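Multidrug resistance protein (Vibrio cholerae, PDB 1YC9) probably serves as the trimeric outer membrane channel of a multidrug efflux system, through which toxic compounds leave the cell. Local coordinates at residues D358-T361 and S362-L366; S424-L427 and A428-A432. The protein carries 1 engineered substitution. All coordinates share one frame; numbering follows the deposited sequence.

Contact 1: residues D358-T361 and S362-L366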
loop_
_atom_site.group_PDB
_atom_site.type_symbol
_atom_site.label_atom_id
_atom_site.label_comp_id
_atom_site.label_asym_id
_atom_site.label_seq_id
_atom_site.Cartn_x
_atom_site.Cartn_y
_atom_site.Cartn_z
ATOM N N ASP A 358 -16.301 11.854 -12.734
ATOM C CA ASP A 358 -15.090 12.401 -13.355
ATOM C C ASP A 358 -15.048 12.051 -14.830
ATOM O O ASP A 358 -14.722 12.892 -15.654
ATOM C CB ASP A 358 -13.830 11.886 -12.690
ATOM C CG ASP A 358 -13.457 12.667 -11.431
ATOM O OD1 ASP A 358 -14.247 13.477 -10.934
ATOM O OD2 ASP A 358 -12.360 12.495 -10.843
ATOM N N VAL A 359 -15.409 10.818 -15.169
ATOM C CA VAL A 359 -15.435 10.414 -16.568
ATOM C C VAL A 359 -16.415 11.296 -17.362
ATOM O O VAL A 359 -16.082 11.777 -18.442
ATOM C CB VAL A 359 -15.815 8.942 -16.779
ATOM C CG1 VAL A 359 -15.986 8.673 -18.297
ATOM C CG2 VAL A 359 -14.787 8.003 -16.162
ATOM N N VAL A 360 -17.562 11.545 -16.787
ATOM C CA VAL A 360 -18.578 12.410 -17.382
ATOM C C VAL A 360 -18.053 13.837 -17.521
ATOM O O VAL A 360 -18.113 14.448 -18.589
ATOM C CB VAL A 360 -19.890 12.458 -16.544
ATOM C CG1 VAL A 360 -20.843 13.533 -17.065
ATOM C CG2 VAL A 360 -20.587 11.091 -16.521
ATOM N N THR A 361 -17.478 14.356 -16.454
ATOM C CA THR A 361 -16.908 15.683 -16.494
ATOM C C THR A 361 -15.899 15.812 -17.613
ATOM O O THR A 361 -15.953 16.753 -18.405
ATOM C CB THR A 361 -16.247 15.996 -15.136
ATOM O OG1 THR A 361 -17.280 16.238 -14.168
ATOM C CG2 THR A 361 -15.468 17.252 -15.198
ATOM N N SER A 362 -14.986 14.864 -17.704
ATOM C CA SER A 362 -13.900 14.999 -18.618
ATOM C C SER A 362 -14.358 14.718 -20.067
ATOM O O SER A 362 -13.864 15.340 -21.009
ATOM C CB SER A 362 -12.747 14.094 -18.225
ATOM O OG SER A 362 -12.211 14.486 -16.948
ATOM N N SER A 363 -15.254 13.770 -20.195
ATOM C CA SER A 363 -15.821 13.426 -21.493
ATOM C C SER A 363 -16.545 14.627 -22.088
ATOM O O SER A 363 -16.348 14.942 -23.257
ATOM C CB SER A 363 -16.721 12.187 -21.361
ATOM O OG SER A 363 -15.874 11.112 -21.022
ATOM N N GLN A 364 -17.354 15.295 -21.289
ATOM C CA GLN A 364 -18.075 16.488 -21.713
ATOM C C GLN A 364 -17.141 17.677 -22.035
ATOM O O GLN A 364 -17.423 18.480 -22.918
ATOM C CB GLN A 364 -19.075 16.917 -20.651
ATOM C CG GLN A 364 -20.225 15.885 -20.475
ATOM C CD GLN A 364 -21.314 16.336 -19.491
ATOM O OE1 GLN A 364 -22.482 16.007 -19.686
ATOM N NE2 GLN A 364 -20.943 17.092 -18.464
ATOM N N ALA A 365 -16.057 17.817 -21.292
ATOM C CA ALA A 365 -15.084 18.874 -21.588
ATOM C C ALA A 365 -14.215 18.647 -22.846
ATOM O O ALA A 365 -13.669 19.615 -23.382
ATOM C CB ALA A 365 -14.185 19.107 -20.372
ATOM N N LEU A 366 -14.108 17.421 -23.323
ATOM C CA LEU A 366 -13.030 17.077 -24.214
ATOM C C LEU A 366 -13.203 17.767 -25.565
ATOM O O LEU A 366 -12.234 18.300 -26.117
ATOM C CB LEU A 366 -12.912 15.574 -24.425
ATOM C CG LEU A 366 -11.720 15.153 -25.281
ATOM C CD1 LEU A 366 -10.363 15.649 -24.756
ATOM C CD2 LEU A 366 -11.646 13.681 -25.429
#

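Contact 2: residues S424-L427 and A428-A432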
loop_
_atom_site.group_PDB
_atom_site.type_symbol
_atom_site.label_atom_id
_atom_site.label_comp_id
_atom_site.label_asym_id
_atom_site.label_seq_id
_atom_site.Cartn_x
_atom_site.Cartn_y
_atom_site.Cartn_z
ATOM N N SER A 424 -8.342 7.285 -23.775
ATOM C CA SER A 424 -8.198 7.109 -22.352
ATOM C C SER A 424 -9.485 7.260 -21.606
ATOM O O SER A 424 -9.747 6.479 -20.681
ATOM C CB SER A 424 -7.136 8.070 -21.802
ATOM O OG SER A 424 -5.855 7.624 -22.281
ATOM N N LEU A 425 -10.279 8.245 -21.996
ATOM C CA LEU A 425 -11.589 8.482 -21.378
ATOM C C LEU A 425 -12.585 7.381 -21.673
ATOM O O LEU A 425 -13.465 7.089 -20.837
ATOM C CB LEU A 425 -12.159 9.844 -21.743
ATOM C CG LEU A 425 -11.436 10.972 -21.012
ATOM C CD1 LEU A 425 -11.933 12.308 -21.545
ATOM C CD2 LEU A 425 -11.588 10.843 -19.464
ATOM N N ASP A 426 -12.496 6.796 -22.859
ATOM C CA ASP A 426 -13.375 5.687 -23.175
ATOM C C ASP A 426 -13.010 4.541 -22.257
ATOM O O ASP A 426 -13.869 3.849 -21.718
ATOM C CB ASP A 426 -13.283 5.286 -24.654
ATOM C CG ASP A 426 -14.501 4.496 -25.099
ATOM O OD1 ASP A 426 -15.616 5.038 -24.954
ATOM O OD2 ASP A 426 -14.425 3.339 -25.539
ATOM N N LEU A 427 -11.708 4.283 -22.097
ATOM C CA LEU A 427 -11.279 3.261 -21.177
ATOM C C LEU A 427 -11.653 3.571 -19.735
ATOM O O LEU A 427 -11.998 2.673 -18.986
ATOM C CB LEU A 427 -9.767 3.003 -21.307
ATOM C CG LEU A 427 -9.238 2.553 -22.661
ATOM C CD1 LEU A 427 -7.660 2.588 -22.634
ATOM C CD2 LEU A 427 -9.708 1.139 -22.972
ATOM N N ALA A 428 -11.582 4.834 -19.327
ATOM C CA ALA A 428 -11.962 5.254 -17.982
ATOM C C ALA A 428 -13.458 4.993 -17.726
ATOM O O ALA A 428 -13.885 4.653 -16.623
ATOM C CB ALA A 428 -11.706 6.689 -17.810
ATOM N N LEU A 429 -14.251 5.123 -18.772
ATOM C CA LEU A 429 -15.678 4.854 -18.646
ATOM C C LEU A 429 -15.886 3.365 -18.419
ATOM O O LEU A 429 -16.725 2.971 -17.607
ATOM C CB LEU A 429 -16.426 5.307 -19.915
ATOM C CG LEU A 429 -17.945 4.980 -19.982
ATOM C CD1 LEU A 429 -18.660 5.742 -18.909
ATOM C CD2 LEU A 429 -18.476 5.380 -21.371
ATOM N N ILE A 430 -15.193 2.535 -19.189
ATOM C CA ILE A 430 -15.347 1.119 -19.074
ATOM C C ILE A 430 -14.957 0.701 -17.674
ATOM O O ILE A 430 -15.665 -0.041 -17.017
ATOM C CB ILE A 430 -14.515 0.401 -20.130
ATOM C CG1 ILE A 430 -15.197 0.569 -21.494
ATOM C CG2 ILE A 430 -14.351 -1.023 -19.807
ATOM C CD1 ILE A 430 -14.447 0.029 -22.643
ATOM N N HIS A 431 -13.841 1.239 -17.190
ATOM C CA HIS A 431 -13.411 0.959 -15.817
ATOM C C HIS A 431 -14.431 1.424 -14.767
ATOM O O HIS A 431 -14.753 0.687 -13.818
ATOM C CB HIS A 431 -12.029 1.538 -15.592
ATOM C CG HIS A 431 -11.421 1.092 -14.321
ATOM N ND1 HIS A 431 -11.738 1.674 -13.119
ATOM C CD2 HIS A 431 -10.574 0.072 -14.048
ATOM C CE1 HIS A 431 -11.078 1.058 -12.157
ATOM N NE2 HIS A 431 -10.373 0.075 -12.697
ATOM N N ALA A 432 -14.991 2.600 -14.956
ATOM C CA ALA A 432 -15.893 3.208 -13.991
ATOM C C ALA A 432 -17.196 2.441 -13.934
ATOM O O ALA A 432 -17.819 2.349 -12.886
ATOM C CB ALA A 432 -16.158 4.632 -14.335
#

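Contact 1: residues D358-T361 and S362-L366
In the long helix 326-391, one of the helices of an outer membrane efflux channel, the turns 358-361 and 362-366 meet through alpha-helical i to i+4 pairs, Val359 with Ser363 and Val360 with Gln364 among them. Val359 O takes two hydrogen bonds from Ser363: one from its backbone N at 2.8 Å and one from its hydroxyl OG at 2.7 Å. With chi1 of Ser363 at -66°, OG sits beside its own backbone N and folds back onto the preceding turn. The two donors come from opposite faces of the carbonyl plane, OG standing 39° out of it. Serine suits such a place because its short hydroxyl can be satisfied by the helix itself. Val359 CG1 lies 3.7 Å from the same OG.

One residue on, Val360 and Gln364 run side by side and point the same way. The N-H of Gln364 bonds to Val360 O at 2.9 Å, nearly straight at 168°, while the glutamine chain, extended beyond CG, brings CD to 3.7 Å from Val360 CG1. Both residues are on the exposed side, where a long amide chain can lie along a valine methyl.

Three other polar side chains bond to the second subunit: Ser362 OG to its Glu211, and Asp358 OD1 and Thr361 OG1 to its Asn218. Thr361 OG1 also bonds back to Ala357 O, so it serves both its own helix and the interface. The whole belongs to a long helix of the trimeric outer membrane factor fold, whose later part, from Ser363 on, is predicted to form a coiled coil.

Contact 2: residues S424-L427 and A428-A432
Successive N-H groups from Ala428 to His431 bond back to the carbonyls of Ser424 to Leu427, the regular i to i+4 ladder of an alpha-helix, here near the end of helix 398-433 in the outer membrane factor fold. The shortest of these rungs, Ala428 N to Ser424 O, measures 2.8 Å, and those from Leu429 N to Leu425 O and from His431 N to Leu427 O are only slightly longer. Asp426 O receives Ile430 N at 3.1 Å and, weakly, Leu429 N as well.

Side chains add little along the helix, since most of them splay outward to other elements. On one face, Leu425 CD2 approaches Ala428 CB at 4.5 Å, a loose apolar contact. Leu425, Ala428 and Leu429 turn this face to helix 326-391; the small alanine lets that helix come close, and the branched leucines beside it supply apolar bulk. On another face, Leu427 packs on Ala148 and Asn149 of helix 117-183, and His431 reaches Thr145 there.

The third face belongs to Asp426 and Ile430. The carboxylate of Asp426 is held by Tyr30 through a hydrogen bond and by Arg244 through a salt bridge, both to OD2, which would probably stabilise its negative charge. The branched apolar chain of Ile430 packs against Trp26 and against the Tyr30 and Arg244 side chains that hold the carboxylate. Its CG1, placed beside its own backbone N by a chi1 of -74°, comes within 3.5 Å of Asp426 O, and CD1 ends 4.4 Å from Asp426 OD2.

Contact 1 comes first along the chain, on helix 326-391, and contact 2 follows on helix 398-433, the next helix. Their centres lie about 11 Å apart, and the two helices pack directly: Val359 CG2 is 3.5 Å from Ala428 O, while Val359 CG1 lies against Leu429 CB and Leu425 CD1 against Ser362 O. Each contact therefore gives one face to the other and keeps other faces for different partners. Contact 1 also meets the second subunit, whereas contact 2 touches helix 117-183 and the loops carrying Trp26 and Tyr30. Contact 1 thus lies between the packing inside the subunit and the trimer interface, while contact 2 stays within the subunit.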